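Local coordinates for protein taurine:2-oxoglutarate aminotransferase (Bifidobacterium kashiwanohense PV20-2, PDB 6JIX) that probably transfers the amino group of taurine to 2-oxoglutarate, using pyridoxal 5'-phosphate as its cofactor, at residues A[202-205]-A[206-210]; A[236-239]-A[240-244]; A[191-194]-A[195-199]. One frame throughout, in Å; residues are numbered along the deposited sequence.

Contact 1 of 3, residues A[202-205]-A[206-210]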
loop_
_atom_site.group_PDB
_atom_site.type_symbol
_atom_site.label_atom_id
_atom_site.label_comp_id
_atom_site.label_asym_id
_atom_site.label_seq_id
_atom_site.Cartn_x
_atom_site.Cartn_y
_atom_site.Cartn_z
ATOM N N ASP A 202 -0.211 -14.837 29.279
ATOM C CA ASP A 202 -1.354 -14.669 30.176
ATOM C C ASP A 202 -1.054 -13.637 31.267
ATOM O O ASP A 202 -1.864 -12.737 31.539
ATOM C CB ASP A 202 -1.721 -16.027 30.795
ATOM C CG ASP A 202 -3.081 -16.025 31.463
ATOM O OD1 ASP A 202 -3.810 -15.028 31.354
ATOM O OD2 ASP A 202 -3.438 -17.030 32.104
ATOM N N GLU A 203 0.121 -13.745 31.896
ATOM C CA GLU A 203 0.451 -12.822 32.974
ATOM C C GLU A 203 0.554 -11.395 32.459
ATOM O O GLU A 203 0.097 -10.460 33.121
ATOM C CB GLU A 203 1.744 -13.243 33.656
ATOM C CG GLU A 203 1.712 -13.005 35.155
ATOM C CD GLU A 203 3.017 -13.384 35.847
ATOM O OE1 GLU A 203 4.052 -13.554 35.150
ATOM O OE2 GLU A 203 3.000 -13.512 37.093
ATOM N N GLN A 204 1.169 -11.207 31.287
ATOM C CA GLN A 204 1.273 -9.870 30.719
ATOM C C GLN A 204 -0.092 -9.338 30.301
ATOM O O GLN A 204 -0.405 -8.162 30.544
ATOM C CB GLN A 204 2.236 -9.867 29.541
ATOM C CG GLN A 204 2.481 -8.473 29.014
ATOM C CD GLN A 204 3.434 -8.445 27.863
ATOM O OE1 GLN A 204 3.690 -9.471 27.249
ATOM N NE2 GLN A 204 3.976 -7.274 27.560
ATOM N N LEU A 205 -0.930 -10.183 29.699
ATOM C CA LEU A 205 -2.300 -9.764 29.417
ATOM C C LEU A 205 -2.994 -9.305 30.693
ATOM O O LEU A 205 -3.640 -8.252 30.721
ATOM C CB LEU A 205 -3.084 -10.895 28.756
ATOM C CG LEU A 205 -2.748 -11.229 27.303
ATOM C CD1 LEU A 205 -3.378 -12.562 26.920
ATOM C CD2 LEU A 205 -3.215 -10.099 26.381
ATOM N N GLN A 206 -2.851 -10.074 31.775
ATOM C CA GLN A 206 -3.487 -9.682 33.032
ATOM C C GLN A 206 -2.968 -8.340 33.523
ATOM O O GLN A 206 -3.742 -7.520 34.025
ATOM C CB GLN A 206 -3.247 -10.742 34.109
ATOM C CG GLN A 206 -4.379 -11.731 34.268
ATOM C CD GLN A 206 -3.915 -13.039 34.866
ATOM O OE1 GLN A 206 -3.470 -13.087 36.012
ATOM N NE2 GLN A 206 -4.017 -14.109 34.094
ATOM N N TYR A 207 -1.666 -8.084 33.378
ATOM C CA TYR A 207 -1.089 -6.833 33.858
ATOM C C TYR A 207 -1.349 -5.651 32.922
ATOM O O TYR A 207 -1.102 -4.507 33.313
ATOM C CB TYR A 207 0.419 -7.015 34.113
ATOM C CG TYR A 207 0.727 -7.429 35.552
ATOM C CD1 TYR A 207 0.953 -6.474 36.553
ATOM C CD2 TYR A 207 0.758 -8.774 35.917
ATOM C CE1 TYR A 207 1.200 -6.860 37.867
ATOM C CE2 TYR A 207 1.007 -9.167 37.221
ATOM C CZ TYR A 207 1.230 -8.218 38.194
ATOM O OH TYR A 207 1.477 -8.643 39.486
ATOM N N GLU A 208 -1.871 -5.888 31.717
ATOM C CA GLU A 208 -2.294 -4.810 30.838
ATOM C C GLU A 208 -3.803 -4.589 30.846
ATOM O O GLU A 208 -4.272 -3.616 30.242
ATOM C CB GLU A 208 -1.827 -5.087 29.407
ATOM C CG GLU A 208 -0.325 -5.022 29.208
ATOM C CD GLU A 208 0.195 -3.618 29.309
ATOM O OE1 GLU A 208 -0.648 -2.713 29.527
ATOM O OE2 GLU A 208 1.428 -3.413 29.157
ATOM N N GLY A 209 -4.570 -5.456 31.518
ATOM C CA GLY A 209 -6.016 -5.400 31.502
ATOM C C GLY A 209 -6.597 -6.082 30.275
ATOM O O GLY A 209 -6.691 -5.483 29.189
ATOM N N PRO A 210 -6.982 -7.361 30.413
ATOM C CA PRO A 210 -7.435 -8.115 29.227
ATOM C C PRO A 210 -8.635 -7.489 28.537
ATOM O O PRO A 210 -8.792 -7.643 27.321
ATOM C CB PRO A 210 -7.753 -9.505 29.797
ATOM C CG PRO A 210 -6.895 -9.611 31.038
ATOM C CD PRO A 210 -6.854 -8.217 31.604
#
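D202 and Q206 sit one turn apart near the C-terminal end of helix 190-208, and they meet through both main chain and side chain. In the backbone, Q206 N donates to D202 O at 2.8 Å and Y207 N to E203 O at 3.0 Å, both ordinary helical bonds. One residue on, the pattern changes: E208 N is shared between Q204 O, in a weak bond, and L205 O at 3.1 Å, which it approaches from above the carbonyl plane. G209 then leaves helical angles with a positive phi.

The polar side-chain contact is a weak bond from Q206 NE2 to D202 OD1, 2.9 Å long and bent to 130° at the hydrogen. D202 has its CG anti to the backbone N (chi1 -166°), which brings the carboxylate obliquely across the Q206 side chain; the amide stands 82° from the carboxylate plane. Y245 OH, from helix 234-245, bonds to both D202 OD1 and Q206 NE2. Putting an alanine at this position would probably cost Y245 and Q206 their common acceptor and leave the Q206 amide freer to turn.

The remaining contacts are by van der Waals touch. Y207 turns its ring edge to the carbonyl of E203, CD2 lying 3.3 Å from E203 O, while P210 brings CD to 3.3 Å from L205 O. E208, bent at chi2, carries its carboxylate to a salt bridge with K135. The chemistry is that of a helix end at the surface, where polar side chains tie the last turn to strand 135-139 and helix 234-245.

Contact 2 of 3, residues A[236-239]-A[240-244]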
loop_
_atom_site.group_PDB
_atom_site.type_symbol
_atom_site.label_atom_id
_atom_site.label_comp_id
_atom_site.label_asym_id
_atom_site.label_seq_id
_atom_site.Cartn_x
_atom_site.Cartn_y
_atom_site.Cartn_z
ATOM N N GLU A 236 -2.202 -22.907 19.703
ATOM C CA GLU A 236 -3.518 -23.277 20.216
ATOM C C GLU A 236 -3.789 -22.600 21.547
ATOM O O GLU A 236 -4.920 -22.170 21.814
ATOM C CB GLU A 236 -3.619 -24.796 20.370
ATOM C CG GLU A 236 -3.807 -25.546 19.056
ATOM C CD GLU A 236 -2.498 -25.829 18.340
ATOM O OE1 GLU A 236 -1.429 -25.421 18.849
ATOM O OE2 GLU A 236 -2.550 -26.459 17.258
ATOM N N GLY A 237 -2.752 -22.457 22.377
ATOM C CA GLY A 237 -2.935 -21.809 23.661
ATOM C C GLY A 237 -3.183 -20.321 23.529
ATOM O O GLY A 237 -3.974 -19.742 24.285
ATOM N N VAL A 238 -2.503 -19.677 22.580
ATOM C CA VAL A 238 -2.798 -18.283 22.282
ATOM C C VAL A 238 -4.261 -18.125 21.890
ATOM O O VAL A 238 -4.964 -17.243 22.397
ATOM C CB VAL A 238 -1.857 -17.754 21.193
ATOM C CG1 VAL A 238 -2.241 -16.296 20.838
ATOM C CG2 VAL A 238 -0.417 -17.857 21.659
ATOM N N ARG A 239 -4.746 -18.983 20.989
ATOM C CA ARG A 239 -6.163 -18.954 20.613
ATOM C C ARG A 239 -7.056 -19.129 21.836
ATOM O O ARG A 239 -8.138 -18.530 21.923
ATOM C CB ARG A 239 -6.457 -20.038 19.572
ATOM C CG ARG A 239 -7.918 -20.157 19.194
ATOM C CD ARG A 239 -8.356 -18.983 18.350
ATOM N NE ARG A 239 -8.983 -17.919 19.138
ATOM C CZ ARG A 239 -9.600 -16.873 18.599
ATOM N NH1 ARG A 239 -9.667 -16.758 17.274
ATOM N NH2 ARG A 239 -10.153 -15.943 19.375
ATOM N N ALA A 240 -6.625 -19.954 22.786
ATOM C CA ALA A 240 -7.411 -20.161 23.998
ATOM C C ALA A 240 -7.461 -18.892 24.844
ATOM O O ALA A 240 -8.529 -18.509 25.342
ATOM C CB ALA A 240 -6.832 -21.331 24.796
ATOM N N LEU A 241 -6.312 -18.228 25.028
ATOM C CA LEU A 241 -6.312 -16.986 25.801
ATOM C C LEU A 241 -7.210 -15.939 25.155
ATOM O O LEU A 241 -7.949 -15.237 25.852
ATOM C CB LEU A 241 -4.894 -16.438 25.974
ATOM C CG LEU A 241 -3.839 -17.301 26.649
ATOM C CD1 LEU A 241 -2.478 -16.636 26.488
ATOM C CD2 LEU A 241 -4.193 -17.542 28.126
ATOM N N CYS A 242 -7.149 -15.807 23.824
ATOM C CA CYS A 242 -8.032 -14.863 23.149
ATOM C C CYS A 242 -9.486 -15.194 23.440
ATOM O O CYS A 242 -10.282 -14.311 23.776
ATOM C CB CYS A 242 -7.783 -14.875 21.640
ATOM S SG CYS A 242 -6.146 -14.316 21.139
ATOM N N ASP A 243 -9.840 -16.476 23.328
ATOM C CA ASP A 243 -11.202 -16.909 23.609
ATOM C C ASP A 243 -11.590 -16.573 25.044
ATOM O O ASP A 243 -12.680 -16.049 25.305
ATOM C CB ASP A 243 -11.322 -18.410 23.359
ATOM C CG ASP A 243 -11.265 -18.780 21.883
ATOM O OD1 ASP A 243 -11.348 -17.895 20.999
ATOM O OD2 ASP A 243 -11.145 -19.989 21.605
ATOM N N LYS A 244 -10.704 -16.883 25.994
ATOM C CA LYS A 244 -10.971 -16.597 27.401
ATOM C C LYS A 244 -11.272 -15.119 27.622
ATOM O O LYS A 244 -12.179 -14.772 28.383
ATOM C CB LYS A 244 -9.777 -17.032 28.248
ATOM C CG LYS A 244 -9.994 -16.958 29.737
ATOM C CD LYS A 244 -8.780 -17.510 30.485
ATOM C CE LYS A 244 -8.770 -17.075 31.945
ATOM N NZ LYS A 244 -8.161 -18.119 32.825
#
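Four regular i to i+4 bonds run through this part of helix 234-245, from A240 N to E236 O, L241 N to G237 O, C242 N to V238 O and D243 N to R239 O, the third of them the straightest at 170°. Among the side chains, R239 and D243 carry the polar contact. R239 starts with CG anti to its own amide nitrogen (chi1 176°) and then bends at chi2 and chi3, which carries the guanidinium forward along the helix to the next turn. There NH2 makes a salt bridge with D243 OD1 at 2.8 Å, and R239 NE lies 3.0 Å from the same oxygen. The two side chains cross at about a right angle, yet their flat groups are only 25° apart. R239 NH2 also rests 3.4 Å from C242 CB. The other amino group, NH1, turns to D275 in a second salt bridge, so the arginine spans two acids, one on its own helix and one beyond it.

This helix is the crossover of a beta-alpha-beta unit, between the parallel strands 213-219 and 248-252 of the large mixed sheet, and its buried side chains show the fact. V238 and C242, one turn apart, lie against I216 and M249 of those strands; V238 CG1 is 4.4 Å from C242 SG. L241 belongs to the flank toward helix 190-208, and its CG packs 3.4 Å from G237 O. G237 and A240 add little bulk here, A240 CB resting 3.3 Å from G237 O. Toward the N-terminal end, E236 OE2 accepts a hydrogen bond from D271 N.

Contact 3 of 3, residues A[191-194]-A[195-199]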
loop_
_atom_site.group_PDB
_atom_site.type_symbol
_atom_site.label_atom_id
_atom_site.label_comp_id
_atom_site.label_asym_id
_atom_site.label_seq_id
_atom_site.Cartn_x
_atom_site.Cartn_y
_atom_site.Cartn_z
ATOM N N ALA A 191 6.635 -29.026 25.417
ATOM C CA ALA A 191 5.575 -28.854 26.403
ATOM C C ALA A 191 5.964 -27.868 27.501
ATOM O O ALA A 191 5.098 -27.128 27.996
ATOM C CB ALA A 191 5.224 -30.207 27.007
ATOM N N THR A 192 7.257 -27.820 27.855
ATOM C CA THR A 192 7.761 -26.883 28.861
ATOM C C THR A 192 7.802 -25.465 28.313
ATOM O O THR A 192 7.368 -24.505 28.971
ATOM C CB THR A 192 9.171 -27.286 29.305
ATOM O OG1 THR A 192 9.182 -28.648 29.732
ATOM C CG2 THR A 192 9.625 -26.411 30.427
ATOM N N VAL A 193 8.401 -25.311 27.135
ATOM C CA VAL A 193 8.480 -23.999 26.519
ATOM C C VAL A 193 7.083 -23.448 26.275
ATOM O O VAL A 193 6.805 -22.273 26.543
ATOM C CB VAL A 193 9.320 -24.080 25.238
ATOM C CG1 VAL A 193 9.456 -22.713 24.642
ATOM C CG2 VAL A 193 10.682 -24.632 25.581
ATOM N N THR A 194 6.172 -24.291 25.795
ATOM C CA THR A 194 4.813 -23.831 25.542
ATOM C C THR A 194 4.137 -23.409 26.836
ATOM O O THR A 194 3.588 -22.306 26.933
ATOM C CB THR A 194 4.028 -24.938 24.834
ATOM O OG1 THR A 194 4.395 -24.938 23.449
ATOM C CG2 THR A 194 2.512 -24.754 24.961
ATOM N N ALA A 195 4.258 -24.230 27.874
ATOM C CA ALA A 195 3.635 -23.892 29.144
ATOM C C ALA A 195 4.185 -22.577 29.685
ATOM O O ALA A 195 3.421 -21.723 30.153
ATOM C CB ALA A 195 3.844 -25.025 30.147
ATOM N N ASP A 196 5.506 -22.388 29.613
ATOM C CA ASP A 196 6.110 -21.173 30.147
ATOM C C ASP A 196 5.692 -19.953 29.329
ATOM O O ASP A 196 5.299 -18.922 29.891
ATOM C CB ASP A 196 7.630 -21.329 30.224
ATOM C CG ASP A 196 8.354 -20.009 30.433
ATOM O OD1 ASP A 196 7.751 -19.044 30.971
ATOM O OD2 ASP A 196 9.546 -19.931 30.055
ATOM N N TYR A 197 5.773 -20.035 27.998
ATOM C CA TYR A 197 5.499 -18.831 27.218
ATOM C C TYR A 197 4.010 -18.477 27.204
ATOM O O TYR A 197 3.659 -17.292 27.207
ATOM C CB TYR A 197 6.075 -18.979 25.812
ATOM C CG TYR A 197 7.529 -18.575 25.809
ATOM C CD1 TYR A 197 8.524 -19.483 26.150
ATOM C CD2 TYR A 197 7.902 -17.261 25.552
ATOM C CE1 TYR A 197 9.856 -19.101 26.183
ATOM C CE2 TYR A 197 9.225 -16.873 25.588
ATOM C CZ TYR A 197 10.197 -17.798 25.896
ATOM O OH TYR A 197 11.518 -17.416 25.930
ATOM N N LEU A 198 3.118 -19.468 27.243
ATOM C CA LEU A 198 1.707 -19.157 27.437
ATOM C C LEU A 198 1.465 -18.476 28.783
ATOM O O LEU A 198 0.639 -17.560 28.886
ATOM C CB LEU A 198 0.878 -20.433 27.331
ATOM C CG LEU A 198 0.786 -21.060 25.951
ATOM C CD1 LEU A 198 -0.156 -22.238 25.987
ATOM C CD2 LEU A 198 0.295 -20.003 24.971
ATOM N N HIS A 199 2.190 -18.887 29.829
ATOM C CA HIS A 199 1.960 -18.261 31.128
ATOM C C HIS A 199 2.500 -16.836 31.158
ATOM O O HIS A 199 1.877 -15.952 31.752
ATOM C CB HIS A 199 2.575 -19.089 32.259
ATOM C CG HIS A 199 2.435 -18.445 33.603
ATOM N ND1 HIS A 199 3.466 -17.755 34.207
ATOM C CD2 HIS A 199 1.378 -18.355 34.444
ATOM C CE1 HIS A 199 3.054 -17.276 35.368
ATOM N NE2 HIS A 199 1.792 -17.631 35.536
#
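V193 against Y197 and T194 against L198 are two apolar i to i+4 contacts within one helix, early in helix 190-208 and partly buried beneath the neighbouring helix 234-245 and nearby loops. In the first pair the side chains lie side by side and point the same way. V193 CG1, anti to the backbone N (chi1 -177°), reaches forward along the helix to 3.7 Å from Y197 CD1. The tyrosine ring also sets its edge, in plane, to the carbonyl of V193, with CD1 3.3 Å from V193 O. Loop residue P177 touches both side chains, and R200 makes a cation-pi contact with Y197.

The second pair is likewise parallel: T194 sends its methyl CG2 to within 3.8 Å of L198 CD1, while its hydroxyl OG1 bonds to E232 O. L198 continues the apolar surface onto Y234 and V238. Beneath both pairs the backbone bonds are regular, Y197 N reaching V193 O at 2.9 Å and L198 N reaching T194 O at the same length. D196, on another face, pairs with R200 in a salt bridge one turn on.

V193 and Y197 are buried and L198 faces a neighbouring helix, while T192 and H199 are exposed; this is the pattern of an amphipathic helix, here packed on the crossover helix 234-245, in the alpha-beta-alpha large domain of fold-type I aminotransferases.

Contacts 1 and 3 both use helix 190-208, contact 1 running past its end; they adjoin in sequence, with centres about 16 Å apart. Contact 2 belongs to helix 234-245, its centre about 13 Å from each. The two helices pack together, L241 of contact 2 meeting D202 and L205 of contact 1, and G237 and V238 meeting L198 of contact 3. Contact 1 is a surface contact, and its chemistry is mostly polar. Contacts 2 and 3 are partly buried. Contact 2 joins an apolar face on the sheet to a charged pair, whereas contact 3 relies on methyl and ring packing. All three lie away from the cofactor and glutamate sites.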